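Local coordinates for protein alkaline serine protease AL20 (Nesterenkonia abyssinica, PDB 3CP7) that probably cleaves peptide bonds as a secreted, thermostable alkaline serine protease with a trypsin-like fold, at residues 7-12 against 177-182; 125-130 against 185-190. All coordinates share one frame; numbering follows the deposited sequence.

Contact 1 of 2, residues 7-12 against 177-182; sequences PHIGKV and NGTGGA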
loop_
_atom_site.group_PDB
_atom_site.type_symbol
_atom_site.label_atom_id
_atom_site.label_comp_id
_atom_site.label_asym_id
_atom_site.label_seq_id
_atom_site.Cartn_x
_atom_site.Cartn_y
_atom_site.Cartn_z
ATOM N N PRO A 7 -19.783 -4.119 -18.880
ATOM C CA PRO A 7 -18.393 -3.993 -19.315
ATOM C C PRO A 7 -17.421 -3.476 -18.258
ATOM O O PRO A 7 -16.216 -3.526 -18.478
ATOM C CB PRO A 7 -18.477 -3.005 -20.485
ATOM C CG PRO A 7 -19.691 -2.198 -20.188
ATOM C CD PRO A 7 -20.661 -3.153 -19.577
ATOM N N HIS A 8 -17.942 -2.991 -17.133
ATOM C CA HIS A 8 -17.087 -2.662 -16.002
ATOM C C HIS A 8 -16.450 -3.914 -15.399
ATOM O O HIS A 8 -15.386 -3.819 -14.800
ATOM C CB HIS A 8 -17.854 -1.870 -14.939
ATOM C CG HIS A 8 -19.201 -2.434 -14.598
ATOM N ND1 HIS A 8 -19.399 -3.306 -13.549
ATOM C CD2 HIS A 8 -20.422 -2.239 -15.155
ATOM C CE1 HIS A 8 -20.683 -3.621 -13.472
ATOM N NE2 HIS A 8 -21.327 -2.978 -14.433
ATOM N N ILE A 9 -17.092 -5.073 -15.567
ATOM C CA ILE A 9 -16.514 -6.341 -15.088
ATOM C C ILE A 9 -15.573 -6.876 -16.171
ATOM O O ILE A 9 -15.899 -6.814 -17.360
ATOM C CB ILE A 9 -17.593 -7.406 -14.783
ATOM C CG1 ILE A 9 -18.756 -6.807 -13.986
ATOM C CG2 ILE A 9 -16.955 -8.567 -14.019
ATOM C CD1 ILE A 9 -19.903 -7.778 -13.730
ATOM N N GLY A 10 -14.427 -7.419 -15.778
ATOM C CA GLY A 10 -13.481 -7.904 -16.774
ATOM C C GLY A 10 -12.581 -8.996 -16.257
ATOM O O GLY A 10 -12.598 -9.320 -15.062
ATOM N N LYS A 11 -11.789 -9.545 -17.177
ATOM C CA LYS A 11 -10.879 -10.648 -16.888
ATOM C C LYS A 11 -9.488 -10.065 -16.635
ATOM O O LYS A 11 -9.135 -9.030 -17.221
ATOM C CB LYS A 11 -10.864 -11.628 -18.063
ATOM C CG LYS A 11 -10.013 -12.873 -17.855
ATOM C CD LYS A 11 -10.121 -13.774 -19.060
ATOM C CE LYS A 11 -9.261 -15.013 -18.929
ATOM N NZ LYS A 11 -9.827 -16.042 -18.023
ATOM N N VAL A 12 -8.721 -10.711 -15.753
ATOM C CA VAL A 12 -7.366 -10.277 -15.423
ATOM C C VAL A 12 -6.380 -11.367 -15.855
ATOM O O VAL A 12 -6.650 -12.558 -15.666
ATOM C CB VAL A 12 -7.231 -10.019 -13.901
ATOM C CG1 VAL A 12 -5.784 -9.859 -13.500
ATOM C CG2 VAL A 12 -8.012 -8.777 -13.492
ATOM N N ASN A 177 -29.553 -7.759 -6.564
ATOM C CA ASN A 177 -29.623 -8.670 -7.707
ATOM C C ASN A 177 -29.116 -8.005 -8.975
ATOM O O ASN A 177 -29.560 -6.913 -9.350
ATOM C CB ASN A 177 -31.035 -9.282 -7.897
ATOM C CG ASN A 177 -30.987 -10.812 -8.215
ATOM O OD1 ASN A 177 -30.602 -11.229 -9.307
ATOM N ND2 ASN A 177 -31.360 -11.632 -7.240
ATOM N N GLY A 178 -28.155 -8.659 -9.616
ATOM C CA GLY A 178 -27.611 -8.191 -10.880
ATOM C C GLY A 178 -26.283 -7.460 -10.764
ATOM O O GLY A 178 -25.681 -7.388 -9.685
ATOM N N THR A 179 -25.840 -6.905 -11.885
ATOM C CA THR A 179 -24.526 -6.267 -11.979
ATOM C C THR A 179 -24.510 -4.775 -11.643
ATOM O O THR A 179 -23.446 -4.157 -11.650
ATOM C CB THR A 179 -23.945 -6.432 -13.390
ATOM O OG1 THR A 179 -24.838 -5.838 -14.339
ATOM C CG2 THR A 179 -23.769 -7.901 -13.734
ATOM N N GLY A 180 -25.670 -4.209 -11.319
ATOM C CA GLY A 180 -25.800 -2.754 -11.198
ATOM C C GLY A 180 -25.658 -2.147 -9.814
ATOM O O GLY A 180 -25.554 -0.928 -9.682
ATOM N N GLY A 181 -25.659 -2.986 -8.778
ATOM C CA GLY A 181 -25.557 -2.508 -7.400
ATOM C C GLY A 181 -24.159 -2.047 -7.013
ATOM O O GLY A 181 -23.215 -2.135 -7.808
ATOM N N ALA A 182 -24.026 -1.544 -5.790
ATOM C CA ALA A 182 -22.724 -1.124 -5.276
ATOM C C ALA A 182 -21.856 -2.344 -4.994
ATOM O O ALA A 182 -22.328 -3.339 -4.432
ATOM C CB ALA A 182 -22.885 -0.281 -4.007
HETATM O O HOH W 1 -24.026 -3.364 -15.089
#
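His-8 and Ile-9 both meet Thr-179, and each deals with a different part of it. His-8 comes first. Its chi1 of 46° tucks CG between the backbone N and the carbonyl carbon, and from there the imidazole presents its edge to the 177-182 loop. His-8 CE1 lies 3.4 Å from the carbonyl O of Thr-179, close to the ring plane. The polar link is indirect. A water sits in the ring plane 2.8 Å from His-8 NE2, and 2.7 Å separates it from OG1 of Thr-179. On the other ring nitrogen, ND1 is bonded to OD1 of Asn-26, so both nitrogens have partners and the ring's rotation is well fixed.

One residue on, Ile-9 supplies the apolar half. Its chain runs out extended (chi2 176°), and the terminal CD1 stops 3.9 Å from CG2 of Thr-179. The threonine thus divides its branches, hydroxyl to the water and methyl to the isoleucine. Ile-9 also packs on Tyr-128.

From Gly-10 to Val-12 the strand departs from the loop, its backbone bonded to Ala-25, Ala-58 and Cys-23 in turn. Strand 9-16 belongs to the first, closed barrel, while residues 177-182 join two strands of the second sheet. A strand start of one domain against a loop of the other is thus part of the interface between the two beta domains of a trypsin-like protease.

Contact 2 of 2, residues 125-130 against 185-190; sequences YSAYGY and STNSYG
Asn-187 points the oxygen end of its carboxamide at the methyl of Ala-127, OD1 coming 3.7 Å from Ala-127 CB. This is the interior of the second beta domain of the trypsin-like fold: strands 124-129 and 183-191 both flank strand 172-175, so the asparagine reaches across to a strand that is not its neighbour in the sheet. Its chi1 of -61° sets CG anti to the carbonyl carbon and turns the amide inward. Both ends of that buried amide are used. OD1 is bonded to NE1 of Trp-173 on the intervening strand, and ND2 donates to the carbonyl O of Ser-168, just before Ser-169 of the probable Ser-His-Asp triad, which ties the backbone beside the probable nucleophile to the sheet. The next residue, Ser-188, bonds Asp-91 of the same putative triad through OG, an interaction familiar from trypsin-like enzymes.

Across the contact itself the polar grip is slight. The carbonyl O of Tyr-128 meets Asn-187 ND2 at 3.0 Å, in a weak hydrogen bond whose N-H...O angle is bent to 120°.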
loop_
_atom_site.group_PDB
_atom_site.type_symbol
_atom_site.label_atom_id
_atom_site.label_comp_id
_atom_site.label_asym_id
_atom_site.label_seq_id
_atom_site.Cartn_x
_atom_site.Cartn_y
_atom_site.Cartn_z
ATOM N N TYR A 125 -26.175 -10.901 -2.192
ATOM C CA TYR A 125 -25.197 -10.516 -3.195
ATOM C C TYR A 125 -25.383 -11.228 -4.513
ATOM O O TYR A 125 -25.879 -12.360 -4.568
ATOM C CB TYR A 125 -23.778 -10.854 -2.714
ATOM C CG TYR A 125 -23.279 -9.993 -1.582
ATOM C CD1 TYR A 125 -23.371 -10.428 -0.259
ATOM C CD2 TYR A 125 -22.725 -8.730 -1.829
ATOM C CE1 TYR A 125 -22.910 -9.642 0.790
ATOM C CE2 TYR A 125 -22.262 -7.932 -0.784
ATOM C CZ TYR A 125 -22.369 -8.396 0.532
ATOM O OH TYR A 125 -21.920 -7.644 1.584
ATOM N N SER A 126 -24.931 -10.553 -5.567
ATOM C CA SER A 126 -24.671 -11.144 -6.862
ATOM C C SER A 126 -23.173 -11.000 -7.127
ATOM O O SER A 126 -22.651 -9.877 -7.167
ATOM C CB SER A 126 -25.462 -10.401 -7.939
ATOM O OG SER A 126 -26.852 -10.510 -7.686
ATOM N N ALA A 127 -22.486 -12.133 -7.262
ATOM C CA ALA A 127 -21.029 -12.152 -7.467
ATOM C C ALA A 127 -20.719 -12.620 -8.878
ATOM O O ALA A 127 -21.406 -13.486 -9.412
ATOM C CB ALA A 127 -20.361 -13.058 -6.450
ATOM N N TYR A 128 -19.683 -12.045 -9.481
ATOM C CA TYR A 128 -19.356 -12.294 -10.883
ATOM C C TYR A 128 -17.889 -12.612 -11.050
ATOM O O TYR A 128 -17.057 -12.169 -10.257
ATOM C CB TYR A 128 -19.739 -11.075 -11.745
ATOM C CG TYR A 128 -21.229 -10.891 -11.777
ATOM C CD1 TYR A 128 -21.883 -10.202 -10.762
ATOM C CD2 TYR A 128 -21.993 -11.436 -12.809
ATOM C CE1 TYR A 128 -23.268 -10.060 -10.761
ATOM C CE2 TYR A 128 -23.383 -11.294 -12.820
ATOM C CZ TYR A 128 -24.004 -10.622 -11.790
ATOM O OH TYR A 128 -25.368 -10.464 -11.777
ATOM N N GLY A 129 -17.560 -13.360 -12.093
ATOM C CA GLY A 129 -16.161 -13.588 -12.405
ATOM C C GLY A 129 -15.970 -14.406 -13.654
ATOM O O GLY A 129 -16.952 -14.798 -14.311
ATOM N N TYR A 130 -14.703 -14.659 -13.966
ATOM C CA TYR A 130 -14.288 -15.452 -15.111
ATOM C C TYR A 130 -13.616 -16.749 -14.649
ATOM O O TYR A 130 -12.398 -16.903 -14.781
ATOM C CB TYR A 130 -13.350 -14.641 -15.999
ATOM C CG TYR A 130 -14.066 -13.569 -16.783
ATOM C CD1 TYR A 130 -14.336 -12.316 -16.217
ATOM C CD2 TYR A 130 -14.500 -13.815 -18.081
ATOM C CE1 TYR A 130 -15.002 -11.333 -16.928
ATOM C CE2 TYR A 130 -15.175 -12.836 -18.806
ATOM C CZ TYR A 130 -15.414 -11.595 -18.226
ATOM O OH TYR A 130 -16.071 -10.615 -18.933
ATOM N N SER A 185 -17.747 -6.416 -1.926
ATOM C CA SER A 185 -16.695 -7.386 -1.613
ATOM C C SER A 185 -16.110 -7.872 -2.930
ATOM O O SER A 185 -16.395 -7.307 -4.010
ATOM C CB SER A 185 -17.195 -8.552 -0.735
ATOM O OG SER A 185 -16.100 -9.346 -0.295
ATOM N N THR A 186 -15.303 -8.917 -2.832
ATOM C CA THR A 186 -14.610 -9.469 -3.962
ATOM C C THR A 186 -14.529 -10.994 -3.731
ATOM O O THR A 186 -14.474 -11.441 -2.571
ATOM C CB THR A 186 -13.268 -8.704 -3.934
ATOM O OG1 THR A 186 -13.137 -7.677 -4.944
ATOM C CG2 THR A 186 -12.026 -9.415 -3.334
ATOM N N ASN A 187 -14.571 -11.789 -4.804
ATOM C CA ASN A 187 -14.303 -13.225 -4.669
ATOM C C ASN A 187 -12.886 -13.428 -4.177
ATOM O O ASN A 187 -11.950 -12.959 -4.818
ATOM C CB ASN A 187 -14.437 -13.956 -6.008
ATOM C CG ASN A 187 -15.833 -13.851 -6.604
ATOM O OD1 ASN A 187 -16.843 -13.900 -5.891
ATOM N ND2 ASN A 187 -15.896 -13.702 -7.929
ATOM N N SER A 188 -12.713 -14.144 -3.069
ATOM C CA SER A 188 -11.379 -14.331 -2.510
ATOM C C SER A 188 -10.902 -15.784 -2.397
ATOM O O SER A 188 -9.813 -16.107 -2.880
ATOM C CB SER A 188 -11.264 -13.605 -1.167
ATOM O OG SER A 188 -10.105 -13.999 -0.449
ATOM N N TYR A 189 -11.698 -16.657 -1.781
ATOM C CA TYR A 189 -11.232 -18.013 -1.538
ATOM C C TYR A 189 -12.376 -18.939 -1.186
ATOM O O TYR A 189 -13.481 -18.489 -0.889
ATOM C CB TYR A 189 -10.187 -18.014 -0.404
ATOM C CG TYR A 189 -10.764 -17.766 0.968
ATOM C CD1 TYR A 189 -10.869 -16.477 1.484
ATOM C CD2 TYR A 189 -11.191 -18.830 1.766
ATOM C CE1 TYR A 189 -11.405 -16.244 2.751
ATOM C CE2 TYR A 189 -11.736 -18.618 3.021
ATOM C CZ TYR A 189 -11.822 -17.321 3.522
ATOM O OH TYR A 189 -12.361 -17.074 4.772
ATOM N N GLY A 190 -12.096 -20.242 -1.242
ATOM C CA GLY A 190 -12.961 -21.240 -0.611
ATOM C C GLY A 190 -12.147 -22.087 0.350
ATOM O O GLY A 190 -10.925 -21.899 0.488
#

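In the fold
Both contacts are buried, but contact 2 lies deeper, its centre about 7 Å from that of the chain against about 10 Å for contact 1. Contact 2 stays within the second beta domain, whereas contact 1 joins that domain to the first barrel. Their chemistry follows: a bridging water and an aliphatic touch at the domain boundary, a buried amide near the probable active site, bonded outside the two segments and only weakly across them. Strand 124-129 connects them. Ser-126 OG probably bonds Gly-178 N at 3.0 Å, and Thr-179 CG2 rests 3.4 Å from CZ of Tyr-128, whose backbone carbonyl serves contact 2 while its ring packs against the loop of contact 1.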